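Local coordinates for carboxypeptidase 1 (Deinococcus radiodurans str. R1, PDB 5GIV) that acts as a metal-dependent M32-family carboxypeptidase, probably releasing amino acids one after another from the C-terminus of peptides with broad specificity, at the interface of chains A and B. Numbering follows the deposited sequence. Chains: chain A/B, Carboxypeptidase 1.

The interface of chains A and B. Residues chain A 22-23, 26; chain B 26, 30, 49, 52-53.
A:Ile26 meets B:Gln49, B:Leu30 and B:Leu53 in a helix-against-helix patch of a two-fold homodimer interface, largely apolar with a polar margin, which helps hold the two carboxypeptidase subunits of the deposited assembly together and may correspond to a dimer in solution, though the structure alone does not show it. Helix 8-36 of chain A faces helices 8-36 and 43-61 of chain B, and exchanging the chains gives the twin patch. The centre lies about 23 Å from the active-site residue B:Glu267, away from the catalytic centre.

Chain B buries 78 Å² of A:Ile26, which suits its place because its two branches serve different partners. With CG1 beside the backbone N (chi1 -61°) and the chain extended beyond it, CD1 reaches helix 43-61, passing 3.9 Å from B:Gln49 CB while the two side chains run in opposite directions. The same methyl approaches B:Leu30 CD1 at 4.1 Å and lies near B:Leu53 CG. The other branch, CG2, meets B:Ile26 CG2 at 4.0 Å, where the paired isoleucines cross nearly at right angles. With an alanine here, the space beside B:Gln49 and B:Leu30 would probably be left unfilled and the B:Ile26 methyl without its mate.

B:Leu52 sets one methyl, CD2, against A:Asp22 and A:Phe23. Its CG lies opposite the backbone N (chi1 175°), and the second torsion leaves CD2 as the outward methyl, packing 3.7 Å from A:Asp22 CB and lying over the rim of one face of the A:Phe23 ring. An apolar methyl suits this spot, touching the aspartate methylene and the ring without presenting a polar group.

B:Gln49 plays a double role: its methylenes pack on A:Ile26, while its extended chain carries the amide to the polar margin. There water 1 joins the chains, 2.7 Å from the carboxylate oxygen A:Asp22 OD1 and 3.1 Å from the amide nitrogen B:Gln49 NE2, whose N-H points to it at 160°.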
ATOM      1  N   ASP A  22      -6.016   3.150  14.869  1.00 27.30           N
ATOM      2  CA  ASP A  22      -5.288   3.748  13.749  1.00 27.35           C
ATOM      3  C   ASP A  22      -3.874   3.180  13.635  1.00 27.41           C
ATOM      4  O   ASP A  22      -3.413   2.865  12.529  1.00 27.41           O
ATOM      5  CB  ASP A  22      -5.277   5.273  13.879  1.00 27.42           C
ATOM      6  CG  ASP A  22      -6.662   5.884  13.699  1.00 27.37           C
ATOM      7  OD1 ASP A  22      -7.559   5.182  13.177  1.00 27.31           O
ATOM      8  OD2 ASP A  22      -6.858   7.068  14.053  1.00 27.41           O
ATOM      9  N   PHE A  23      -3.169   3.029  14.761  1.00 26.07           N
ATOM     10  CA  PHE A  23      -1.909   2.300  14.704  1.00 26.11           C
ATOM     11  C   PHE A  23      -2.116   0.932  14.077  1.00 26.05           C
ATOM     12  O   PHE A  23      -1.337   0.506  13.218  1.00 26.08           O
ATOM     13  CB  PHE A  23      -1.305   2.140  16.101  1.00 26.17           C
ATOM     14  CG  PHE A  23      -0.443   3.290  16.534  1.00 26.28           C
ATOM     15  CD1 PHE A  23       0.831   3.456  16.006  1.00 26.37           C
ATOM     16  CD2 PHE A  23      -0.881   4.176  17.506  1.00 26.31           C
ATOM     17  CE1 PHE A  23       1.636   4.512  16.407  1.00 26.50           C
ATOM     18  CE2 PHE A  23      -0.077   5.238  17.920  1.00 26.45           C
ATOM     19  CZ  PHE A  23       1.185   5.402  17.369  1.00 26.54           C
ATOM     20  N   ILE A  26      -2.409   1.147  10.333  1.00 19.32           N
ATOM     21  CA  ILE A  26      -1.128   1.464   9.706  1.00 19.41           C
ATOM     22  C   ILE A  26      -0.193   0.265   9.748  1.00 19.43           C
ATOM     23  O   ILE A  26       0.462  -0.061   8.748  1.00 19.47           O
ATOM     24  CB  ILE A  26      -0.492   2.699  10.365  1.00 19.48           C
ATOM     25  CG1 ILE A  26      -1.393   3.922  10.194  1.00 19.47           C
ATOM     26  CG2 ILE A  26       0.879   2.953   9.775  1.00 19.59           C
ATOM     27  CD1 ILE A  26      -0.888   5.140  10.913  1.00 19.54           C
TER
ATOM     28  N   ILE B  26       7.084   5.663   6.116  1.00 23.82           N
ATOM     29  CA  ILE B  26       5.752   5.184   6.451  1.00 23.69           C
ATOM     30  C   ILE B  26       4.701   6.190   5.988  1.00 23.69           C
ATOM     31  O   ILE B  26       3.681   5.814   5.402  1.00 23.61           O
ATOM     32  CB  ILE B  26       5.676   4.895   7.966  1.00 23.64           C
ATOM     33  CG1 ILE B  26       6.704   3.817   8.329  1.00 23.65           C
ATOM     34  CG2 ILE B  26       4.288   4.460   8.366  1.00 23.51           C
ATOM     35  CD1 ILE B  26       6.849   3.539   9.796  1.00 23.63           C
ATOM     36  N   LEU B  30       1.529   5.677   3.292  1.00 19.65           N
ATOM     37  CA  LEU B  30       0.130   6.054   3.478  1.00 19.57           C
ATOM     38  C   LEU B  30      -0.375   6.876   2.302  1.00 19.62           C
ATOM     39  O   LEU B  30      -1.504   6.680   1.838  1.00 19.57           O
ATOM     40  CB  LEU B  30      -0.036   6.818   4.789  1.00 19.55           C
ATOM     41  CG  LEU B  30      -0.033   5.949   6.046  1.00 19.49           C
ATOM     42  CD1 LEU B  30       0.206   6.764   7.308  1.00 19.53           C
ATOM     43  CD2 LEU B  30      -1.352   5.207   6.157  1.00 19.38           C
ATOM     44  N   GLN B  49      -5.251   8.642   9.905  1.00 24.82           N
ATOM     45  CA  GLN B  49      -3.991   7.921  10.057  1.00 24.87           C
ATOM     46  C   GLN B  49      -2.806   8.802   9.686  1.00 25.00           C
ATOM     47  O   GLN B  49      -1.784   8.811  10.386  1.00 25.07           O
ATOM     48  CB  GLN B  49      -3.996   6.650   9.208  1.00 24.81           C
ATOM     49  CG  GLN B  49      -4.958   5.593   9.687  1.00 24.70           C
ATOM     50  CD  GLN B  49      -5.137   4.497   8.671  1.00 24.66           C
ATOM     51  OE1 GLN B  49      -4.675   4.608   7.531  1.00 24.70           O
ATOM     52  NE2 GLN B  49      -5.809   3.422   9.074  1.00 24.60           N
ATOM     53  N   LEU B  52      -2.177  11.281  12.429  1.00 28.87           N
ATOM     54  CA  LEU B  52      -1.545  10.632  13.571  1.00 28.88           C
ATOM     55  C   LEU B  52      -0.038  10.508  13.361  1.00 29.00           C
ATOM     56  O   LEU B  52       0.748  10.793  14.272  1.00 29.08           O
ATOM     57  CB  LEU B  52      -2.182   9.261  13.824  1.00 28.75           C
ATOM     58  CG  LEU B  52      -1.525   8.416  14.920  1.00 28.75           C
ATOM     59  CD1 LEU B  52      -1.623   9.120  16.266  1.00 28.78           C
ATOM     60  CD2 LEU B  52      -2.177   7.044  15.010  1.00 28.63           C
ATOM     61  N   LEU B  53       0.382  10.080  12.167  1.00 34.15           N
ATOM     62  CA  LEU B  53       1.810   9.947  11.905  1.00 34.25           C
ATOM     63  C   LEU B  53       2.480  11.305  11.775  1.00 34.39           C
ATOM     64  O   LEU B  53       3.612  11.487  12.239  1.00 34.50           O
ATOM     65  CB  LEU B  53       2.057   9.120  10.644  1.00 34.20           C
ATOM     66  CG  LEU B  53       2.475   7.675  10.880  1.00 34.15           C
ATOM     67  CD1 LEU B  53       3.070   7.089   9.622  1.00 34.17           C
ATOM     68  CD2 LEU B  53       3.480   7.620  12.011  1.00 34.24           C
TER
HETATM   69  O   HOH W   1      -7.506   3.014  11.638  1.00 25.68           O